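Local coordinates for protein glutathione S-transferase (Bombyx mori, PDB 4E8H) that probably catalyses the conjugation of glutathione to electrophilic compounds, working as a homodimer that binds glutathione, at residues B[88-93]-B[97-102]; B[108-113]-B[166-171]; B[115-120]-B[126-131]; B[141-146]-B[151-156]. All coordinates share one frame; numbering follows the deposited sequence.

Contact 1: B[88-93]-B[97-102]; sequences LYPKNP and AIIDQR
Tyr89 swings its ring away from its own backbone N (chi1 -168°), sending the phenol across to helix 93-124, roughly square to its axis, while Asp100 keeps CG beside its N (chi1 -75°) and turns its carboxylate back to meet it. Tyr89 OH donates to Asp100 OD1 over 2.7 Å, meeting that oxygen's syn lone pair, on the side of OD2. Ring and carboxylate planes stand 61° apart, and OD1 lies at the rim of the ring, close to its plane. The nearby carboxylate would probably polarise the O-H bond.

Ile99 meets the ring at its edge: its CG2 lies 3.6 Å from Tyr89 CD1, near the ring plane. The other branch reaches the proline, with Ile99 CD1 only 3.3 Å from Pro90 CD, tighter than normal van der Waals contact. A phenylalanine in place of Tyr89 would keep the ring packing on Ile99, but Asp100 OD1 would probably be left without its hydroxyl mate in a buried spot.

Farther along, the backbone closes the first helical turn, Ala97 N donating to Pro93 O at 2.9 Å; Asn92, the N-cap, receives Gln95 N on its OD1. Tyr89 also packs on Thr76, Val79 and Asn80 of helix 71-82, and Asp100 touches Thr76 of the second subunit. The whole is the interdomain linker of the glutathione transferase fold, where the chain leaves the thioredoxin-like domain and docks on the first helix of the all-helical C-terminal domain.

Contact 2: B[108-113]-B[166-171]; sequences GTLYLR and VVTITN
Leu110 and Tyr111 meet Thr168 in a small, buried helix-to-helix contact inside the all-helical C-terminal domain of the glutathione transferase fold, where helix 93-124 lies beside helix 160-174. The contact is pure packing: no hydrogen bond crosses it, and 157 Å² of surface is covered. Tyr111 and Thr168 have the nearest backbones, their CA atoms 6.9 Å apart, and the CB of Thr168 points toward helix 93-124.

Its two branches divide the work. With OG1 beside the backbone N (chi1 -69°), the methyl CG2 falls anti to N and meets Leu110, whose side chain slides past in the opposite direction; Thr168 CG2 lies 4.1 Å from Leu110 CD2 and equally far from CG. The hydroxyl branch goes to the tyrosine. On the helix 93-124 side, a wider pi-type turn at 108-111 carries both partners.

Beyond the pair, Phe136 covers Leu110 from helix 130-146, and Pro16 and Pro17 of helix 16-27 pack on Tyr111. The ring thus reaches from the helical core to the border with the thioredoxin-like domain. The side chain of Tyr111 is about 5 Å from the bound glutathione and about 4 Å from the side chain of Arg72, a glutathione-binding residue. Thr168 OG1 sits at the edge of the Tyr111 ring, near its plane, 3.7 Å from CD1.

Contact 3: B[115-120]-B[126-131]; sequences LNLYTP and EAYDQE
Pro120 and Glu126 close a short helix-to-helix connection at one extremity of the C-terminal helical domain, joining the end of helix 93-124 to the start of helix 130-146. The direct polar link is backbone to backbone: Glu126 N donates to Pro120 O over 3.2 Å, a fairly straight bond at 157°, although the N-H comes from above the carbonyl plane rather than along a lone pair. Helix 93-124 is kinked at this proline, whose N has no bond to the preceding turn.

A second link runs through water, which donates to Leu117 O at 2.8 Å and accepts from Asp129 N at 2.9 Å. One molecule thereby serves both a helix carbonyl and an amide just ahead of the next helix. Asp129 is that helix's N-cap: its OD1 accepts from Glu131 N, on the anti side of the carboxylate and out of its plane.

Van der Waals contacts accompany these bonds. The Glu126 side chain lies across Pro120, with Glu126 OE2 3.9 Å and Glu126 CB 4.0 Å from Pro120 CB. Leu117 holds CG opposite its backbone N (chi1 175°), which carries CD1 across to the second segment for an apolar contact with Tyr128, while its CG rests over one face of the neighbouring Tyr118 ring. Ala133 and Phe136 of helix 130-146 add to the cover on Leu117. No other chain of the assembly touches these segments, and the site is remote from the glutathione-binding residues. Leu117 CD1 stands 3.8 Å from Asp129 O and 4.1 Å from Tyr128 CE1, obliquely placed to that ring.

Contact 4: B[141-146]-B[151-156]; sequences GWLNTF and PFVAGE
The Phe146 ring, on the residue whose backbone lies nearest Val153, has Trp142 O over one face, 3.1 Å above the plane and displaced toward the rim. Arg102 makes a cation-pi contact with it, and Phe105 meets it edge-to-face. Although Phe146 sets out in the direction of 151-156, its ring turns off to these partners, and the residue as a whole is still partly covered by the loop. Across the way, the Phe152 ring has Glu156 O at its edge, in plane, and packs against helix 183-196.

The side-chain touch is Leu143 CD1 on Val153 CG1, 3.9 Å apart, the two chains crossing obliquely. Leu143 has CG trans to its N (chi1 177°), which leads the isobutyl group off its helix toward the valine. Ile165 and Ile169 of helix 160-174 back Leu143, while Ala161 and Trp188 cover Val153.

Val153 stands in a type I beta turn from Phe152 to Gly155, in which Gly155 N bonds to Phe152 O at 3.2 Å. With phi 149° and psi -138°, Gly155 adopts a backbone shape at which a CB would jam against the carbonyl O of Ala154. Asp162 OD1, on the next helix, accepts from Val153 N.

No hydrogen bond spans the two segments; the nearest backbone atoms are two acceptors, Phe146 O and Val153 O, 4.4 Å apart. Each has an arginine donor, Arg150 NH1 for the first and Arg102 NE for the second, so the contact pairs an apolar side-chain contact with carbonyls of buried residues that accept from arginines.

In the fold
Helix 93-124 is shared by contact 1, contact 2 and contact 3, and contacts 1 and 3 lie 32 Å apart between centres. Contact 4 touches contact 1, chiefly where Arg102 NE makes a probable hydrogen bond to Val153 O at 2.7 Å, and contact 2, where Ile169 CD1 packs on Leu143 CD2 at 4.1 Å. Contact 3 adjoins contact 2 in sequence and lies, like contact 4, within the chain span between the two halves of contact 2. Contact 2 borders the glutathione site, whereas the side chains of Asp100 in contact 1 and Pro120 in contact 3 are about 14 and 13 Å from the ligand. Contacts 1, 2 and 4 also reach the second subunit.

Contact 1: B[88-93]-B[97-102]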
loop_
_atom_site.group_PDB
_atom_site.type_symbol
_atom_site.label_atom_id
_atom_site.label_comp_id
_atom_site.label_asym_id
_atom_site.label_seq_id
_atom_site.Cartn_x
_atom_site.Cartn_y
_atom_site.Cartn_z
ATOM N N LEU B 88 17.935 -5.513 1.769
ATOM C CA LEU B 88 16.909 -4.510 2.071
ATOM C C LEU B 88 15.501 -4.943 1.655
ATOM O O LEU B 88 14.514 -4.321 2.054
ATOM C CB LEU B 88 17.232 -3.176 1.385
ATOM C CG LEU B 88 18.065 -2.067 2.042
ATOM C CD1 LEU B 88 17.884 -0.768 1.238
ATOM C CD2 LEU B 88 17.697 -1.838 3.506
ATOM N N TYR B 89 15.418 -5.990 0.837
ATOM C CA TYR B 89 14.149 -6.460 0.284
ATOM C C TYR B 89 14.362 -7.847 -0.334
ATOM O O TYR B 89 14.358 -7.987 -1.560
ATOM C CB TYR B 89 13.626 -5.450 -0.752
ATOM C CG TYR B 89 12.192 -5.641 -1.209
ATOM C CD1 TYR B 89 11.143 -5.711 -0.289
ATOM C CD2 TYR B 89 11.880 -5.716 -2.567
ATOM C CE1 TYR B 89 9.822 -5.878 -0.712
ATOM C CE2 TYR B 89 10.564 -5.878 -2.998
ATOM C CZ TYR B 89 9.541 -5.961 -2.067
ATOM O OH TYR B 89 8.240 -6.121 -2.489
ATOM N N PRO B 90 14.571 -8.875 0.520
ATOM C CA PRO B 90 14.957 -10.219 0.074
ATOM C C PRO B 90 13.950 -10.873 -0.858
ATOM O O PRO B 90 12.762 -10.544 -0.828
ATOM C CB PRO B 90 15.065 -11.012 1.384
ATOM C CG PRO B 90 14.303 -10.221 2.384
ATOM C CD PRO B 90 14.514 -8.802 1.990
ATOM N N LYS B 91 14.437 -11.800 -1.674
ATOM C CA LYS B 91 13.613 -12.418 -2.705
ATOM C C LYS B 91 12.865 -13.652 -2.220
ATOM O O LYS B 91 11.882 -14.068 -2.842
ATOM C CB LYS B 91 14.443 -12.710 -3.955
ATOM C CG LYS B 91 14.774 -11.437 -4.717
ATOM C CD LYS B 91 15.594 -11.714 -5.965
ATOM C CE LYS B 91 15.899 -10.387 -6.652
ATOM N NZ LYS B 91 16.378 -10.579 -8.047
ATOM N N ASN B 92 13.333 -14.225 -1.111
ATOM C CA ASN B 92 12.624 -15.295 -0.420
ATOM C C ASN B 92 11.166 -14.887 -0.235
ATOM O O ASN B 92 10.895 -13.853 0.380
ATOM C CB ASN B 92 13.265 -15.564 0.943
ATOM C CG ASN B 92 12.508 -16.601 1.749
ATOM O OD1 ASN B 92 11.744 -16.264 2.656
ATOM N ND2 ASN B 92 12.708 -17.871 1.416
ATOM N N PRO B 93 10.225 -15.682 -0.783
ATOM C CA PRO B 93 8.812 -15.297 -0.757
ATOM C C PRO B 93 8.247 -14.966 0.627
ATOM O O PRO B 93 7.470 -14.017 0.748
ATOM C CB PRO B 93 8.110 -16.517 -1.361
ATOM C CG PRO B 93 9.117 -17.075 -2.303
ATOM C CD PRO B 93 10.440 -16.892 -1.603
ATOM N N ALA B 97 7.159 -11.320 1.738
ATOM C CA ALA B 97 5.751 -11.165 2.124
ATOM C C ALA B 97 5.561 -10.356 3.407
ATOM O O ALA B 97 4.667 -9.510 3.481
ATOM C CB ALA B 97 5.077 -12.525 2.250
ATOM N N ILE B 98 6.396 -10.627 4.411
ATOM C CA ILE B 98 6.364 -9.889 5.678
ATOM C C ILE B 98 6.661 -8.404 5.440
ATOM O O ILE B 98 5.957 -7.535 5.960
ATOM C CB ILE B 98 7.341 -10.491 6.729
ATOM C CG1 ILE B 98 6.973 -11.951 7.028
ATOM C CG2 ILE B 98 7.333 -9.666 8.018
ATOM C CD1 ILE B 98 8.034 -12.727 7.810
ATOM N N ILE B 99 7.689 -8.127 4.640
ATOM C CA ILE B 99 8.031 -6.754 4.268
ATOM C C ILE B 99 6.851 -6.092 3.560
ATOM O O ILE B 99 6.507 -4.950 3.868
ATOM C CB ILE B 99 9.300 -6.687 3.386
ATOM C CG1 ILE B 99 10.506 -7.228 4.154
ATOM C CG2 ILE B 99 9.578 -5.248 2.939
ATOM C CD1 ILE B 99 11.654 -7.635 3.273
ATOM N N ASP B 100 6.222 -6.816 2.634
ATOM C CA ASP B 100 5.081 -6.275 1.897
ATOM C C ASP B 100 3.900 -5.932 2.797
ATOM O O ASP B 100 3.244 -4.909 2.588
ATOM C CB ASP B 100 4.662 -7.200 0.750
ATOM C CG ASP B 100 5.619 -7.129 -0.429
ATOM O OD1 ASP B 100 6.299 -6.091 -0.597
ATOM O OD2 ASP B 100 5.698 -8.116 -1.192
ATOM N N GLN B 101 3.644 -6.771 3.801
ATOM C CA GLN B 101 2.600 -6.482 4.785
ATOM C C GLN B 101 2.926 -5.221 5.593
ATOM O O GLN B 101 2.038 -4.403 5.845
ATOM C CB GLN B 101 2.346 -7.683 5.705
ATOM C CG GLN B 101 1.320 -7.431 6.817
ATOM C CD GLN B 101 1.947 -6.858 8.078
ATOM O OE1 GLN B 101 2.998 -7.318 8.524
ATOM N NE2 GLN B 101 1.300 -5.853 8.663
ATOM N N ARG B 102 4.188 -5.072 5.994
ATOM C CA ARG B 102 4.618 -3.896 6.753
ATOM C C ARG B 102 4.504 -2.620 5.914
ATOM O O ARG B 102 4.129 -1.567 6.434
ATOM C CB ARG B 102 6.040 -4.066 7.305
ATOM C CG ARG B 102 6.254 -5.288 8.214
ATOM C CD ARG B 102 5.449 -5.220 9.515
ATOM N NE ARG B 102 6.017 -6.090 10.544
ATOM C CZ ARG B 102 5.402 -7.128 11.108
ATOM N NH1 ARG B 102 4.159 -7.453 10.772
ATOM N NH2 ARG B 102 6.035 -7.838 12.033
#

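Contact 2: B[108-113]-B[166-171]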
loop_
_atom_site.group_PDB
_atom_site.type_symbol
_atom_site.label_atom_id
_atom_site.label_comp_id
_atom_site.label_asym_id
_atom_site.label_seq_id
_atom_site.Cartn_x
_atom_site.Cartn_y
_atom_site.Cartn_z
ATOM N N GLY B 108 -1.531 2.022 4.455
ATOM C CA GLY B 108 -2.962 1.955 4.737
ATOM C C GLY B 108 -3.373 2.168 6.182
ATOM O O GLY B 108 -4.555 2.362 6.463
ATOM N N THR B 109 -2.408 2.132 7.099
ATOM C CA THR B 109 -2.710 2.236 8.526
ATOM C C THR B 109 -1.942 3.371 9.211
ATOM O O THR B 109 -2.536 4.386 9.575
ATOM C CB THR B 109 -2.482 0.885 9.257
ATOM O OG1 THR B 109 -3.258 -0.138 8.620
ATOM C CG2 THR B 109 -2.887 0.978 10.727
ATOM N N LEU B 110 -0.629 3.198 9.373
ATOM C CA LEU B 110 0.190 4.138 10.146
ATOM C C LEU B 110 0.243 5.537 9.541
ATOM O O LEU B 110 -0.095 6.516 10.211
ATOM C CB LEU B 110 1.614 3.599 10.357
ATOM C CG LEU B 110 2.508 4.399 11.317
ATOM C CD1 LEU B 110 2.070 4.216 12.769
ATOM C CD2 LEU B 110 3.971 4.016 11.154
ATOM N N TYR B 111 0.671 5.627 8.283
ATOM C CA TYR B 111 0.821 6.924 7.632
ATOM C C TYR B 111 -0.513 7.647 7.464
ATOM O O TYR B 111 -0.591 8.862 7.654
ATOM C CB TYR B 111 1.537 6.799 6.287
ATOM C CG TYR B 111 1.901 8.140 5.703
ATOM C CD1 TYR B 111 2.893 8.926 6.289
ATOM C CD2 TYR B 111 1.243 8.636 4.578
ATOM C CE1 TYR B 111 3.225 10.167 5.769
ATOM C CE2 TYR B 111 1.573 9.877 4.045
ATOM C CZ TYR B 111 2.563 10.636 4.648
ATOM O OH TYR B 111 2.897 11.866 4.133
ATOM N N LEU B 112 -1.552 6.895 7.108
ATOM C CA LEU B 112 -2.895 7.449 6.954
ATOM C C LEU B 112 -3.414 8.064 8.255
ATOM O O LEU B 112 -3.933 9.183 8.252
ATOM C CB LEU B 112 -3.867 6.379 6.441
ATOM C CG LEU B 112 -5.360 6.726 6.378
ATOM C CD1 LEU B 112 -5.639 7.887 5.422
ATOM C CD2 LEU B 112 -6.170 5.499 5.985
ATOM N N ARG B 113 -3.272 7.324 9.355
ATOM C CA ARG B 113 -3.690 7.803 10.677
ATOM C C ARG B 113 -2.838 8.977 11.163
ATOM O O ARG B 113 -3.342 9.865 11.858
ATOM C CB ARG B 113 -3.691 6.662 11.699
ATOM C CG ARG B 113 -4.906 5.747 11.589
ATOM C CD ARG B 113 -4.626 4.370 12.172
ATOM N NE ARG B 113 -5.654 3.399 11.799
ATOM C CZ ARG B 113 -6.359 2.667 12.657
ATOM N NH1 ARG B 113 -6.155 2.772 13.965
ATOM N NH2 ARG B 113 -7.267 1.813 12.204
ATOM N N VAL B 166 10.170 4.745 9.705
ATOM C CA VAL B 166 10.996 5.641 10.531
ATOM C C VAL B 166 10.766 7.133 10.235
ATOM O O VAL B 166 10.939 7.971 11.121
ATOM C CB VAL B 166 12.516 5.266 10.495
ATOM C CG1 VAL B 166 13.248 5.950 9.344
ATOM C CG2 VAL B 166 13.187 5.596 11.825
ATOM N N VAL B 167 10.365 7.454 9.003
ATOM C CA VAL B 167 10.028 8.833 8.640
ATOM C C VAL B 167 8.902 9.363 9.537
ATOM O O VAL B 167 8.982 10.482 10.051
ATOM C CB VAL B 167 9.644 8.965 7.139
ATOM C CG1 VAL B 167 9.135 10.369 6.830
ATOM C CG2 VAL B 167 10.837 8.635 6.248
ATOM N N THR B 168 7.875 8.538 9.733
ATOM C CA THR B 168 6.720 8.886 10.557
ATOM C C THR B 168 7.099 9.051 12.026
ATOM O O THR B 168 6.627 9.973 12.701
ATOM C CB THR B 168 5.597 7.836 10.389
ATOM O OG1 THR B 168 5.061 7.938 9.066
ATOM C CG2 THR B 168 4.467 8.048 11.395
ATOM N N ILE B 169 7.955 8.157 12.509
ATOM C CA ILE B 169 8.421 8.205 13.888
ATOM C C ILE B 169 9.319 9.427 14.090
ATOM O O ILE B 169 9.242 10.089 15.130
ATOM C CB ILE B 169 9.109 6.874 14.309
ATOM C CG1 ILE B 169 8.157 5.680 14.102
ATOM C CG2 ILE B 169 9.598 6.931 15.756
ATOM C CD1 ILE B 169 6.788 5.798 14.794
ATOM N N THR B 170 10.139 9.742 13.086
ATOM C CA THR B 170 10.937 10.969 13.102
ATOM C C THR B 170 10.037 12.209 13.181
ATOM O O THR B 170 10.306 13.117 13.972
ATOM C CB THR B 170 11.886 11.066 11.881
ATOM O OG1 THR B 170 12.765 9.932 11.866
ATOM C CG2 THR B 170 12.731 12.341 11.939
ATOM N N ASN B 171 8.970 12.238 12.382
ATOM C CA ASN B 171 8.048 13.375 12.395
ATOM C C ASN B 171 7.381 13.599 13.751
ATOM O O ASN B 171 7.405 14.714 14.274
ATOM C CB ASN B 171 6.991 13.251 11.295
ATOM C CG ASN B 171 7.541 13.562 9.916
ATOM O OD1 ASN B 171 8.450 14.378 9.758
ATOM N ND2 ASN B 171 6.983 12.912 8.905
#

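Contact 3: B[115-120]-B[126-131]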
loop_
_atom_site.group_PDB
_atom_site.type_symbol
_atom_site.label_atom_id
_atom_site.label_comp_id
_atom_site.label_asym_id
_atom_site.label_seq_id
_atom_site.Cartn_x
_atom_site.Cartn_y
_atom_site.Cartn_z
ATOM N N LEU B 115 -1.556 11.180 9.026
ATOM C CA LEU B 115 -2.111 12.268 8.215
ATOM C C LEU B 115 -3.413 12.812 8.788
ATOM O O LEU B 115 -3.600 14.025 8.854
ATOM C CB LEU B 115 -2.347 11.820 6.769
ATOM C CG LEU B 115 -1.164 11.665 5.814
ATOM C CD1 LEU B 115 -1.669 11.103 4.493
ATOM C CD2 LEU B 115 -0.427 12.985 5.590
ATOM N N ASN B 116 -4.307 11.913 9.195
ATOM C CA ASN B 116 -5.605 12.308 9.743
ATOM C C ASN B 116 -5.490 13.091 11.051
ATOM O O ASN B 116 -6.272 14.011 11.303
ATOM C CB ASN B 116 -6.519 11.091 9.911
ATOM C CG ASN B 116 -6.985 10.516 8.580
ATOM O OD1 ASN B 116 -6.838 11.140 7.527
ATOM N ND2 ASN B 116 -7.555 9.319 8.627
ATOM N N LEU B 117 -4.505 12.727 11.871
ATOM C CA LEU B 117 -4.228 13.447 13.112
ATOM C C LEU B 117 -3.532 14.794 12.875
ATOM O O LEU B 117 -3.985 15.823 13.379
ATOM C CB LEU B 117 -3.407 12.579 14.081
ATOM C CG LEU B 117 -2.918 13.187 15.406
ATOM C CD1 LEU B 117 -4.060 13.757 16.246
ATOM C CD2 LEU B 117 -2.132 12.160 16.207
ATOM N N TYR B 118 -2.448 14.786 12.103
ATOM C CA TYR B 118 -1.558 15.950 12.041
ATOM C C TYR B 118 -1.839 16.986 10.951
ATOM O O TYR B 118 -1.553 18.169 11.147
ATOM C CB TYR B 118 -0.092 15.511 12.018
ATOM C CG TYR B 118 0.394 14.998 13.356
ATOM C CD1 TYR B 118 0.621 15.873 14.421
ATOM C CD2 TYR B 118 0.628 13.639 13.559
ATOM C CE1 TYR B 118 1.068 15.406 15.655
ATOM C CE2 TYR B 118 1.078 13.162 14.787
ATOM C CZ TYR B 118 1.293 14.048 15.830
ATOM O OH TYR B 118 1.737 13.577 17.045
ATOM N N THR B 119 -2.395 16.557 9.819
ATOM C CA THR B 119 -2.707 17.483 8.719
ATOM C C THR B 119 -3.585 18.680 9.142
ATOM O O THR B 119 -3.265 19.817 8.780
ATOM C CB THR B 119 -3.296 16.753 7.478
ATOM O OG1 THR B 119 -2.396 15.718 7.063
ATOM C CG2 THR B 119 -3.506 17.719 6.315
ATOM N N PRO B 120 -4.679 18.443 9.910
ATOM C CA PRO B 120 -5.478 19.594 10.356
ATOM C C PRO B 120 -4.682 20.565 11.230
ATOM O O PRO B 120 -4.811 21.782 11.072
ATOM C CB PRO B 120 -6.600 18.948 11.179
ATOM C CG PRO B 120 -6.694 17.560 10.670
ATOM C CD PRO B 120 -5.290 17.169 10.340
ATOM N N GLU B 126 -6.170 23.916 13.000
ATOM C CA GLU B 126 -7.209 23.292 13.813
ATOM C C GLU B 126 -6.598 22.662 15.057
ATOM O O GLU B 126 -5.402 22.361 15.090
ATOM C CB GLU B 126 -7.971 22.239 13.006
ATOM C CG GLU B 126 -8.959 22.817 12.003
ATOM C CD GLU B 126 -9.602 21.754 11.128
ATOM O OE1 GLU B 126 -9.659 21.960 9.898
ATOM O OE2 GLU B 126 -10.045 20.713 11.665
ATOM N N ALA B 127 -7.429 22.470 16.078
ATOM C CA ALA B 127 -6.979 21.900 17.340
ATOM C C ALA B 127 -6.708 20.403 17.225
ATOM O O ALA B 127 -7.222 19.728 16.330
ATOM C CB ALA B 127 -7.997 22.176 18.437
ATOM N N TYR B 128 -5.882 19.912 18.140
ATOM C CA TYR B 128 -5.580 18.497 18.287
ATOM C C TYR B 128 -6.860 17.730 18.632
ATOM O O TYR B 128 -7.561 18.068 19.590
ATOM C CB TYR B 128 -4.504 18.359 19.371
ATOM C CG TYR B 128 -4.237 16.976 19.912
ATOM C CD1 TYR B 128 -3.175 16.211 19.430
ATOM C CD2 TYR B 128 -5.011 16.453 20.948
ATOM C CE1 TYR B 128 -2.911 14.946 19.946
ATOM C CE2 TYR B 128 -4.760 15.193 21.466
ATOM C CZ TYR B 128 -3.709 14.446 20.963
ATOM O OH TYR B 128 -3.457 13.199 21.483
ATOM N N ASP B 129 -7.164 16.712 17.833
ATOM C CA ASP B 129 -8.393 15.937 17.979
ATOM C C ASP B 129 -8.066 14.568 18.573
ATOM O O ASP B 129 -7.441 13.731 17.915
ATOM C CB ASP B 129 -9.085 15.808 16.615
ATOM C CG ASP B 129 -10.437 15.105 16.688
ATOM O OD1 ASP B 129 -10.726 14.410 17.684
ATOM O OD2 ASP B 129 -11.220 15.248 15.725
ATOM N N GLN B 130 -8.496 14.354 19.817
ATOM C CA GLN B 130 -8.184 13.136 20.575
ATOM C C GLN B 130 -8.781 11.861 19.970
ATOM O O GLN B 130 -8.236 10.770 20.150
ATOM C CB GLN B 130 -8.616 13.294 22.042
ATOM C CG GLN B 130 -8.203 12.145 22.968
ATOM C CD GLN B 130 -6.705 11.894 22.973
ATOM O OE1 GLN B 130 -5.917 12.763 23.347
ATOM N NE2 GLN B 130 -6.306 10.695 22.564
ATOM N N GLU B 131 -9.896 12.007 19.256
ATOM C CA GLU B 131 -10.509 10.895 18.537
ATOM C C GLU B 131 -9.567 10.371 17.454
ATOM O O GLU B 131 -9.364 9.161 17.324
ATOM C CB GLU B 131 -11.838 11.334 17.917
ATOM C CG GLU B 131 -12.710 10.196 17.405
ATOM C CD GLU B 131 -13.382 9.409 18.521
ATOM O OE1 GLU B 131 -13.503 9.931 19.651
ATOM O OE2 GLU B 131 -13.800 8.261 18.259
HETATM O O HOH W 1 -6.090 16.317 15.139
#

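Contact 4: B[141-146]-B[151-156]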
loop_
_atom_site.group_PDB
_atom_site.type_symbol
_atom_site.label_atom_id
_atom_site.label_comp_id
_atom_site.label_asym_id
_atom_site.label_seq_id
_atom_site.Cartn_x
_atom_site.Cartn_y
_atom_site.Cartn_z
ATOM N N GLY B 141 0.557 1.084 18.987
ATOM C CA GLY B 141 0.502 -0.137 19.796
ATOM C C GLY B 141 0.754 -1.379 18.958
ATOM O O GLY B 141 1.496 -2.275 19.373
ATOM N N TRP B 142 0.134 -1.425 17.778
ATOM C CA TRP B 142 0.378 -2.495 16.812
ATOM C C TRP B 142 1.837 -2.548 16.349
ATOM O O TRP B 142 2.435 -3.626 16.317
ATOM C CB TRP B 142 -0.551 -2.371 15.600
ATOM C CG TRP B 142 -2.011 -2.603 15.890
ATOM C CD1 TRP B 142 -2.545 -3.401 16.864
ATOM C CD2 TRP B 142 -3.123 -2.053 15.169
ATOM N NE1 TRP B 142 -3.918 -3.366 16.806
ATOM C CE2 TRP B 142 -4.299 -2.551 15.773
ATOM C CE3 TRP B 142 -3.239 -1.183 14.075
ATOM C CZ2 TRP B 142 -5.580 -2.207 15.320
ATOM C CZ3 TRP B 142 -4.512 -0.842 13.624
ATOM C CH2 TRP B 142 -5.665 -1.354 14.248
ATOM N N LEU B 143 2.405 -1.396 15.990
ATOM C CA LEU B 143 3.819 -1.328 15.600
ATOM C C LEU B 143 4.727 -1.816 16.727
ATOM O O LEU B 143 5.675 -2.572 16.487
ATOM C CB LEU B 143 4.216 0.088 15.166
ATOM C CG LEU B 143 5.682 0.348 14.783
ATOM C CD1 LEU B 143 6.141 -0.494 13.587
ATOM C CD2 LEU B 143 5.899 1.826 14.507
ATOM N N ASN B 144 4.427 -1.385 17.952
ATOM C CA ASN B 144 5.158 -1.856 19.123
ATOM C C ASN B 144 5.095 -3.380 19.251
ATOM O O ASN B 144 6.094 -4.022 19.579
ATOM C CB ASN B 144 4.645 -1.193 20.402
ATOM C CG ASN B 144 5.590 -1.391 21.570
ATOM O OD1 ASN B 144 6.660 -0.783 21.628
ATOM N ND2 ASN B 144 5.204 -2.249 22.507
ATOM N N THR B 145 3.921 -3.946 18.977
ATOM C CA THR B 145 3.727 -5.397 18.996
ATOM C C THR B 145 4.495 -6.089 17.866
ATOM O O THR B 145 5.080 -7.152 18.081
ATOM C CB THR B 145 2.222 -5.767 18.960
ATOM O OG1 THR B 145 1.563 -5.152 20.072
ATOM C CG2 THR B 145 2.011 -7.282 19.037
ATOM N N PHE B 146 4.508 -5.483 16.676
ATOM C CA PHE B 146 5.257 -6.038 15.539
ATOM C C PHE B 146 6.731 -6.203 15.897
ATOM O O PHE B 146 7.399 -7.116 15.410
ATOM C CB PHE B 146 5.142 -5.161 14.280
ATOM C CG PHE B 146 3.741 -5.043 13.718
ATOM C CD1 PHE B 146 2.718 -5.904 14.114
ATOM C CD2 PHE B 146 3.461 -4.074 12.758
ATOM C CE1 PHE B 146 1.434 -5.780 13.585
ATOM C CE2 PHE B 146 2.185 -3.948 12.218
ATOM C CZ PHE B 146 1.170 -4.802 12.633
ATOM N N PRO B 151 14.529 -7.200 16.019
ATOM C CA PRO B 151 15.216 -5.913 16.073
ATOM C C PRO B 151 14.703 -4.922 15.022
ATOM O O PRO B 151 14.869 -3.713 15.189
ATOM C CB PRO B 151 16.675 -6.282 15.798
ATOM C CG PRO B 151 16.607 -7.533 15.005
ATOM C CD PRO B 151 15.389 -8.270 15.475
ATOM N N PHE B 152 14.097 -5.436 13.953
ATOM C CA PHE B 152 13.550 -4.598 12.885
ATOM C C PHE B 152 12.136 -5.053 12.532
ATOM O O PHE B 152 11.729 -6.149 12.922
ATOM C CB PHE B 152 14.483 -4.600 11.668
ATOM C CG PHE B 152 15.825 -3.976 11.944
ATOM C CD1 PHE B 152 15.961 -2.591 12.005
ATOM C CD2 PHE B 152 16.947 -4.770 12.165
ATOM C CE1 PHE B 152 17.195 -2.005 12.272
ATOM C CE2 PHE B 152 18.189 -4.191 12.432
ATOM C CZ PHE B 152 18.312 -2.807 12.484
ATOM N N VAL B 153 11.388 -4.220 11.811
ATOM C CA VAL B 153 9.950 -4.466 11.617
ATOM C C VAL B 153 9.612 -5.801 10.946
ATOM O O VAL B 153 8.584 -6.403 11.253
ATOM C CB VAL B 153 9.211 -3.292 10.902
ATOM C CG1 VAL B 153 9.259 -2.028 11.754
ATOM C CG2 VAL B 153 9.776 -3.038 9.505
ATOM N N ALA B 154 10.482 -6.267 10.052
ATOM C CA ALA B 154 10.217 -7.492 9.299
ATOM C C ALA B 154 11.071 -8.690 9.720
ATOM O O ALA B 154 10.914 -9.783 9.172
ATOM C CB ALA B 154 10.360 -7.234 7.805
ATOM N N GLY B 155 11.962 -8.493 10.689
ATOM C CA GLY B 155 12.828 -9.573 11.158
ATOM C C GLY B 155 14.187 -9.115 11.657
ATOM O O GLY B 155 14.292 -8.100 12.345
ATOM N N GLU B 156 15.226 -9.865 11.292
ATOM C CA GLU B 156 16.574 -9.665 11.838
ATOM C C GLU B 156 17.355 -8.516 11.204
ATOM O O GLU B 156 18.253 -7.952 11.831
ATOM C CB GLU B 156 17.393 -10.961 11.754
ATOM C CG GLU B 156 16.928 -12.071 12.701
ATOM C CD GLU B 156 16.893 -11.636 14.161
ATOM O OE1 GLU B 156 17.899 -11.075 14.651
ATOM O OE2 GLU B 156 15.858 -11.863 14.821
#